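Local coordinates for protein 3-phosphoshikimate 1-carboxyvinyltransferase (Streptomyces sviceus, PDB 7M0O) that probably catalyses transfer of the enolpyruvyl group of phosphoenolpyruvate to the 5-hydroxyl of shikimate-3-phosphate, the sixth step of chorismate biosynthesis, at residues L334-V339 / Q359-G364; L300-P305 / A373-R378; A115-D118 / D122-H125. All blocks are in the same frame, centred on the assembly; numbering follows the deposited sequence.

Interaction 1 (L334-V339 / Q359-G364); sequences LRRLGV and QVTSYG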
loop_
_atom_site.group_PDB
_atom_site.type_symbol
_atom_site.label_atom_id
_atom_site.label_comp_id
_atom_site.label_asym_id
_atom_site.label_seq_id
_atom_site.Cartn_x
_atom_site.Cartn_y
_atom_site.Cartn_z
ATOM N N LEU A 334 23.817 10.187 -7.605
ATOM C CA LEU A 334 24.544 9.562 -8.705
ATOM C C LEU A 334 25.787 10.368 -9.052
ATOM O O LEU A 334 26.854 9.802 -9.330
ATOM C CB LEU A 334 23.628 9.419 -9.921
ATOM C CG LEU A 334 22.708 8.200 -9.919
ATOM C CD1 LEU A 334 21.591 8.331 -10.980
ATOM C CD2 LEU A 334 23.517 6.932 -10.124
ATOM N N ARG A 335 25.679 11.696 -8.989
ATOM C CA ARG A 335 26.827 12.544 -9.291
ATOM C C ARG A 335 27.892 12.426 -8.212
ATOM O O ARG A 335 29.091 12.457 -8.510
ATOM C CB ARG A 335 26.373 13.993 -9.442
ATOM C CG ARG A 335 25.662 14.269 -10.764
ATOM C CD ARG A 335 24.920 15.611 -10.715
ATOM N NE ARG A 335 24.307 15.946 -11.994
ATOM C CZ ARG A 335 23.186 16.651 -12.108
ATOM N NH1 ARG A 335 22.561 17.091 -11.018
ATOM N NH2 ARG A 335 22.689 16.922 -13.305
ATOM N N ARG A 336 27.468 12.298 -6.958
ATOM C CA ARG A 336 28.423 12.087 -5.874
ATOM C C ARG A 336 29.210 10.797 -6.075
ATOM O O ARG A 336 30.378 10.706 -5.673
ATOM C CB ARG A 336 27.693 12.078 -4.530
ATOM C CG ARG A 336 28.610 12.144 -3.319
ATOM C CD ARG A 336 27.811 12.356 -2.040
ATOM N NE ARG A 336 27.001 13.563 -2.132
ATOM C CZ ARG A 336 25.900 13.774 -1.425
ATOM N NH1 ARG A 336 25.476 12.854 -0.573
ATOM N NH2 ARG A 336 25.223 14.902 -1.571
ATOM N N LEU A 337 28.593 9.798 -6.701
ATOM C CA LEU A 337 29.264 8.544 -7.030
ATOM C C LEU A 337 30.147 8.636 -8.269
ATOM O O LEU A 337 30.818 7.653 -8.607
ATOM C CB LEU A 337 28.223 7.435 -7.220
ATOM C CG LEU A 337 27.288 7.188 -6.037
ATOM C CD1 LEU A 337 26.210 6.173 -6.417
ATOM C CD2 LEU A 337 28.083 6.716 -4.825
ATOM N N GLY A 338 30.173 9.771 -8.961
ATOM C CA GLY A 338 31.001 9.919 -10.144
ATOM C C GLY A 338 30.310 9.695 -11.473
ATOM O O GLY A 338 30.984 9.683 -12.515
ATOM N N VAL A 339 28.995 9.526 -11.469
ATOM C CA VAL A 339 28.200 9.229 -12.660
ATOM C C VAL A 339 27.690 10.528 -13.274
ATOM O O VAL A 339 27.211 11.411 -12.559
ATOM C CB VAL A 339 27.032 8.296 -12.280
ATOM C CG1 VAL A 339 26.211 7.921 -13.495
ATOM C CG2 VAL A 339 27.554 7.047 -11.592
ATOM N N GLN A 359 28.791 8.576 0.858
ATOM C CA GLN A 359 27.605 8.630 1.694
ATOM C C GLN A 359 26.450 9.237 0.910
ATOM O O GLN A 359 26.567 10.333 0.356
ATOM C CB GLN A 359 27.860 9.452 2.952
ATOM C CG GLN A 359 26.704 9.386 3.911
ATOM C CD GLN A 359 26.785 10.434 4.990
ATOM O OE1 GLN A 359 26.711 11.629 4.720
ATOM N NE2 GLN A 359 26.942 9.988 6.224
ATOM N N VAL A 360 25.332 8.520 0.880
ATOM C CA VAL A 360 24.130 8.952 0.181
ATOM C C VAL A 360 23.361 9.940 1.049
ATOM O O VAL A 360 23.160 9.700 2.246
ATOM C CB VAL A 360 23.262 7.734 -0.165
ATOM C CG1 VAL A 360 21.815 8.147 -0.458
ATOM C CG2 VAL A 360 23.885 6.974 -1.337
ATOM N N THR A 361 22.944 11.065 0.451
ATOM C CA THR A 361 22.028 11.996 1.108
ATOM C C THR A 361 20.590 11.528 0.889
ATOM O O THR A 361 20.050 11.645 -0.215
ATOM C CB THR A 361 22.197 13.419 0.584
ATOM O OG1 THR A 361 23.539 13.857 0.796
ATOM C CG2 THR A 361 21.241 14.360 1.339
ATOM N N SER A 362 19.961 11.021 1.946
ATOM C CA SER A 362 18.662 10.377 1.805
ATOM C C SER A 362 17.492 11.350 1.714
ATOM O O SER A 362 16.458 10.996 1.129
ATOM C CB SER A 362 18.466 9.395 2.971
ATOM O OG SER A 362 18.110 10.088 4.154
ATOM N N TYR A 363 17.617 12.554 2.273
ATOM C CA TYR A 363 16.483 13.470 2.458
ATOM C C TYR A 363 15.359 12.830 3.281
ATOM O O TYR A 363 14.198 13.251 3.191
ATOM C CB TYR A 363 15.938 13.993 1.112
ATOM C CG TYR A 363 16.921 14.900 0.397
ATOM C CD1 TYR A 363 16.983 16.255 0.693
ATOM C CD2 TYR A 363 17.808 14.395 -0.546
ATOM C CE1 TYR A 363 17.887 17.085 0.058
ATOM C CE2 TYR A 363 18.722 15.218 -1.191
ATOM C CZ TYR A 363 18.754 16.563 -0.888
ATOM O OH TYR A 363 19.667 17.391 -1.514
ATOM N N GLY A 364 15.694 11.819 4.088
ATOM C CA GLY A 364 14.727 11.061 4.859
ATOM C C GLY A 364 13.825 10.172 4.037
ATOM O O GLY A 364 12.835 9.647 4.564
#

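Interaction 2 (L300-P305 / A373-R378); sequences LAAIAP and AVTGLR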
loop_
_atom_site.group_PDB
_atom_site.type_symbol
_atom_site.label_atom_id
_atom_site.label_comp_id
_atom_site.label_asym_id
_atom_site.label_seq_id
_atom_site.Cartn_x
_atom_site.Cartn_y
_atom_site.Cartn_z
ATOM N N LEU A 300 15.295 2.107 -10.708
ATOM C CA LEU A 300 15.990 2.068 -11.991
ATOM C C LEU A 300 17.195 3.007 -12.004
ATOM O O LEU A 300 18.252 2.658 -12.538
ATOM C CB LEU A 300 15.031 2.431 -13.125
ATOM C CG LEU A 300 15.700 2.453 -14.515
ATOM C CD1 LEU A 300 16.356 1.114 -14.815
ATOM C CD2 LEU A 300 14.724 2.823 -15.645
ATOM N N ALA A 301 17.044 4.210 -11.461
ATOM C CA ALA A 301 18.165 5.147 -11.453
ATOM C C ALA A 301 19.395 4.547 -10.781
ATOM O O ALA A 301 20.527 4.811 -11.201
ATOM C CB ALA A 301 17.748 6.440 -10.752
ATOM N N ALA A 302 19.193 3.710 -9.769
ATOM C CA ALA A 302 20.314 3.202 -8.988
ATOM C C ALA A 302 21.052 2.037 -9.653
ATOM O O ALA A 302 22.199 1.773 -9.275
ATOM C CB ALA A 302 19.829 2.802 -7.591
ATOM N N ILE A 303 20.455 1.337 -10.628
ATOM C CA ILE A 303 21.182 0.312 -11.392
ATOM C C ILE A 303 21.662 0.827 -12.740
ATOM O O ILE A 303 22.485 0.157 -13.388
ATOM C CB ILE A 303 20.342 -0.977 -11.587
ATOM C CG1 ILE A 303 19.088 -0.701 -12.421
ATOM C CG2 ILE A 303 19.988 -1.575 -10.230
ATOM C CD1 ILE A 303 18.318 -1.959 -12.833
ATOM N N ALA A 304 21.227 2.019 -13.154
ATOM C CA ALA A 304 21.635 2.542 -14.449
ATOM C C ALA A 304 23.145 2.760 -14.610
ATOM O O ALA A 304 23.606 2.722 -15.766
ATOM C CB ALA A 304 20.876 3.849 -14.729
ATOM N N PRO A 305 23.950 2.999 -13.563
ATOM C CA PRO A 305 25.400 3.155 -13.795
ATOM C C PRO A 305 26.038 1.960 -14.476
ATOM O O PRO A 305 27.113 2.105 -15.077
ATOM C CB PRO A 305 25.964 3.359 -12.385
ATOM C CG PRO A 305 24.837 4.017 -11.654
ATOM C CD PRO A 305 23.588 3.403 -12.185
ATOM N N ALA A 373 20.991 1.118 -1.890
ATOM C CA ALA A 373 21.462 -0.154 -1.356
ATOM C C ALA A 373 21.733 -1.146 -2.483
ATOM O O ALA A 373 22.681 -1.933 -2.406
ATOM C CB ALA A 373 20.443 -0.726 -0.363
ATOM N N VAL A 374 20.889 -1.152 -3.526
ATOM C CA VAL A 374 21.146 -2.063 -4.635
ATOM C C VAL A 374 22.460 -1.704 -5.326
ATOM O O VAL A 374 23.240 -2.583 -5.704
ATOM C CB VAL A 374 19.967 -2.065 -5.631
ATOM C CG1 VAL A 374 20.236 -3.085 -6.715
ATOM C CG2 VAL A 374 18.656 -2.374 -4.930
ATOM N N THR A 375 22.722 -0.407 -5.511
ATOM C CA THR A 375 23.984 0.025 -6.098
ATOM C C THR A 375 25.167 -0.524 -5.320
ATOM O O THR A 375 26.205 -0.858 -5.905
ATOM C CB THR A 375 24.058 1.551 -6.124
ATOM O OG1 THR A 375 22.855 2.091 -6.681
ATOM C CG2 THR A 375 25.248 2.013 -6.942
ATOM N N GLY A 376 25.023 -0.624 -3.999
ATOM C CA GLY A 376 26.103 -1.104 -3.141
ATOM C C GLY A 376 26.481 -2.570 -3.321
ATOM O O GLY A 376 27.540 -2.974 -2.823
ATOM N N LEU A 377 25.637 -3.381 -3.973
ATOM C CA LEU A 377 26.052 -4.726 -4.370
ATOM C C LEU A 377 27.296 -4.716 -5.251
ATOM O O LEU A 377 28.098 -5.662 -5.201
ATOM C CB LEU A 377 24.919 -5.419 -5.122
ATOM C CG LEU A 377 23.664 -5.704 -4.308
ATOM C CD1 LEU A 377 22.693 -6.408 -5.214
ATOM C CD2 LEU A 377 23.956 -6.546 -3.081
ATOM N N ARG A 378 27.461 -3.687 -6.090
ATOM C CA ARG A 378 28.597 -3.619 -7.000
ATOM C C ARG A 378 29.569 -2.484 -6.708
ATOM O O ARG A 378 30.684 -2.505 -7.244
ATOM C CB ARG A 378 28.112 -3.480 -8.453
ATOM C CG ARG A 378 27.538 -4.760 -9.051
ATOM C CD ARG A 378 28.629 -5.729 -9.510
ATOM N NE ARG A 378 29.444 -5.176 -10.589
ATOM C CZ ARG A 378 29.060 -5.136 -11.863
ATOM N NH1 ARG A 378 27.875 -5.607 -12.210
ATOM N NH2 ARG A 378 29.853 -4.606 -12.785
#

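Interaction 3 (A115-D118 / D122-H125); sequences ALRD and DLRH. With K (potassium ion), chain C.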
loop_
_atom_site.group_PDB
_atom_site.type_symbol
_atom_site.label_atom_id
_atom_site.label_comp_id
_atom_site.label_asym_id
_atom_site.label_seq_id
_atom_site.Cartn_x
_atom_site.Cartn_y
_atom_site.Cartn_z
ATOM N N ALA A 115 -19.440 12.346 6.275
ATOM C CA ALA A 115 -20.191 11.515 5.343
ATOM C C ALA A 115 -21.086 10.522 6.075
ATOM O O ALA A 115 -22.221 10.291 5.653
ATOM C CB ALA A 115 -19.220 10.792 4.402
ATOM N N LEU A 116 -20.603 9.933 7.183
ATOM C CA LEU A 116 -21.425 8.980 7.931
ATOM C C LEU A 116 -22.644 9.673 8.535
ATOM O O LEU A 116 -23.741 9.096 8.571
ATOM C CB LEU A 116 -20.608 8.312 9.035
ATOM C CG LEU A 116 -19.571 7.288 8.551
ATOM C CD1 LEU A 116 -18.653 6.820 9.720
ATOM C CD2 LEU A 116 -20.239 6.084 7.901
ATOM N N ARG A 117 -22.453 10.888 9.049
ATOM C CA ARG A 117 -23.571 11.645 9.607
ATOM C C ARG A 117 -24.515 12.158 8.521
ATOM O O ARG A 117 -25.741 12.177 8.719
ATOM C CB ARG A 117 -23.031 12.770 10.479
ATOM C CG ARG A 117 -22.421 12.226 11.794
ATOM C CD ARG A 117 -21.807 13.353 12.605
ATOM N NE ARG A 117 -20.574 13.853 11.999
ATOM C CZ ARG A 117 -19.880 14.886 12.470
ATOM N NH1 ARG A 117 -20.296 15.511 13.567
ATOM N NH2 ARG A 117 -18.755 15.281 11.866
ATOM N N ASP A 118 -23.981 12.554 7.360
ATOM C CA ASP A 118 -24.846 12.843 6.216
ATOM C C ASP A 118 -25.750 11.650 5.911
ATOM O O ASP A 118 -26.919 11.821 5.550
ATOM C CB ASP A 118 -24.027 13.189 4.968
ATOM C CG ASP A 118 -23.449 14.599 4.998
ATOM O OD1 ASP A 118 -23.806 15.385 5.907
ATOM O OD2 ASP A 118 -22.613 14.922 4.115
ATOM N N ASP A 122 -25.784 8.240 13.887
ATOM C CA ASP A 122 -25.652 8.992 15.134
ATOM C C ASP A 122 -24.220 8.809 15.603
ATOM O O ASP A 122 -23.905 7.885 16.348
ATOM C CB ASP A 122 -26.639 8.490 16.181
ATOM C CG ASP A 122 -26.563 9.270 17.485
ATOM O OD1 ASP A 122 -25.570 9.995 17.723
ATOM O OD2 ASP A 122 -27.511 9.147 18.292
ATOM N N LEU A 123 -23.336 9.684 15.135
ATOM C CA LEU A 123 -21.938 9.714 15.541
ATOM C C LEU A 123 -21.681 11.045 16.232
ATOM O O LEU A 123 -22.087 12.103 15.735
ATOM C CB LEU A 123 -21.004 9.537 14.325
ATOM C CG LEU A 123 -19.490 9.461 14.515
ATOM C CD1 LEU A 123 -18.910 8.753 13.314
ATOM C CD2 LEU A 123 -18.896 10.878 14.641
ATOM N N ARG A 124 -20.995 10.993 17.366
ATOM C CA ARG A 124 -20.705 12.177 18.154
ATOM C C ARG A 124 -19.224 12.205 18.499
ATOM O O ARG A 124 -18.686 11.231 19.033
ATOM C CB ARG A 124 -21.558 12.207 19.430
ATOM C CG ARG A 124 -23.043 12.167 19.135
ATOM C CD ARG A 124 -23.889 12.154 20.392
ATOM N NE ARG A 124 -25.194 11.538 20.156
ATOM C CZ ARG A 124 -26.088 11.324 21.116
ATOM N NH1 ARG A 124 -25.815 11.685 22.367
ATOM N NH2 ARG A 124 -27.249 10.747 20.836
ATOM N N HIS A 125 -18.574 13.312 18.165
ATOM C CA HIS A 125 -17.209 13.558 18.606
ATOM C C HIS A 125 -17.248 14.109 20.029
ATOM O O HIS A 125 -17.923 15.114 20.293
ATOM C CB HIS A 125 -16.519 14.531 17.658
ATOM C CG HIS A 125 -16.319 13.982 16.280
ATOM N ND1 HIS A 125 -15.263 13.153 15.957
ATOM C CD2 HIS A 125 -17.045 14.127 15.144
ATOM C CE1 HIS A 125 -15.341 12.826 14.679
ATOM N NE2 HIS A 125 -16.404 13.415 14.159
HETATM K K K C . -28.354 13.039 7.562
#

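Interaction 1 (L334-V339 / Q359-G364)
R336, the last residue of helix 326-336, reaches across to the chain around strand 359-360 and carries nearly all of this contact with its guanidinium. The polar part consists of three hydrogen bonds. R336 NH1 donates to Q359 O at 2.9 Å, within the plane of that carbonyl, and to T361 OG1 at 2.6 Å. Both acceptors sit at the edge of the guanidinium, close to its plane, so one nitrogen bridges a backbone oxygen and a side-chain hydroxyl two residues apart. A weak third bond, R336 NH2 to T361 OG1 at 3.1 Å, makes the hydroxyl a fork between the two terminal nitrogens. NH2 also forms a salt bridge with E332, one turn back on the same helix, which gives the flat group a charged partner as well as neutral ones. The R336 chain leaves the backbone with CG opposite N (chi1 -168°) and bends at chi3 (-57°), crossing the T361 side chain at about a right angle.

Backbone bonds G338 N to R335 O and V339 N to L334 O close the helix in a Schellman motif, whose positive phi falls on G338. On the other segment the S362 hydroxyl accepts from G364 N, an ST turn. Within 359-364, T361 CG2 lies 3.7 Å above one face of the Y363 ring, offset toward its rim.

N333 OD1 of helix 326-336 bonds to T361 N, V360 turns its side chain to I368 and F372 of helix 366-375, and strand 359-360 pairs in parallel with strand 383-384.

Interaction 2 (L300-P305 / A373-R378)
T375 and A302 form the closest CA pair of the two segments, 5.6 Å apart, and this is the tight part of the contact. T375 OG1 donates to A302 O at 2.7 Å. It approaches from the flank of the carbonyl, with a C=O...donor angle of 120° and the donor T375 OG1 tilted 30° from the carbonyl plane. The same OG1 lies only 3.2 Å from A302 CB, so the small alanine side chain lets the hydroxyl reach past it to the backbone. With chi1 at -49°, T375 holds OG1 beside its own backbone N and opposite its carbonyl carbon. The bond thus couples a buried side-chain hydroxyl to a carbonyl near the end of helix 297-303.

Both helices belong to the lobe that carries the C-terminus, built on the inside-out alpha/beta barrel plan of EPSP synthases, in which helices pack together beneath the sheets. Helix 366-375 also bears R367, predicted to bind phosphoenolpyruvate, but its side chain lies about 10 Å from that of A302.

I303 and V374 form the apolar flank of the buried contact. I303 CG2 touches V374 CG1 at 3.8 Å, the two branched side chains lying side by side and pointing the same way, while F401 of helix 397-406 also packs on V374. The loose side is G376-R378, which does not touch 300-305: partly exposed L377 packs on F401 and R405, and R378 is exposed to solvent.

Interaction 3 (A115-D118 / D122-H125)
R117 and H125 meet face to edge, the guanidinium offering a face and the imidazole its rim, with the two planes 70° apart. H125 NE2 stands over that face, 3.8 Å from R117 NH2, and both groups find their polar partners outside: E129 forms a salt bridge with R117 NH1, S113 O accepts from R117 NE, and H125 bonds to H131 O and S113 OG. The bend of R117 at chi3 (-72°) swings the guanidinium over to the ring. R117 CD lies 3.4 Å from L123 O. A lysine here has no flat group to set against H125, and would probably leave the S113 carbonyl without its NE donor and E129 less firmly held.

Helix 110-118 here packs on strand 122-125, an outermost strand of a four-stranded mixed sheet, after a connection of three residues; this is helix-on-sheet packing of the lobe opposite the one that holds both chain termini. L116 CD1 meets L123 CD1 at 4.1 Å. Within the strand, L123 CD2 lies 3.5 Å above one face of the H125 ring, offset toward its rim, and R124 grips D122 side-on, R124 NE to D122 OD1 at 2.9 Å and R124 NH2 to D122 OD2 at 3.0 Å. At the helix end, potassium is bound by the backbone oxygens R117 O at 3.0 Å and D118 O at 2.8 Å.

Interactions 1 and 2 lie in the same lobe, with centres about 11 Å apart, and touch through L334, whose side chain packs on P305 and reaches A301. They also share a chain neighbourhood, since strand 359-360 is followed, after a short loop, by helix 366-375. Interaction 2 is the core contact, all its touching residues buried, and relies on one hydroxyl and methyl groups; interaction 1 is nearer the surface and relies on an arginine. Interaction 3 stands on the other side of the chain's centre, its centre about 49 Å from that of interaction 1, and is likewise partly buried, but joins its arginine to leucine packing and a bound potassium ion.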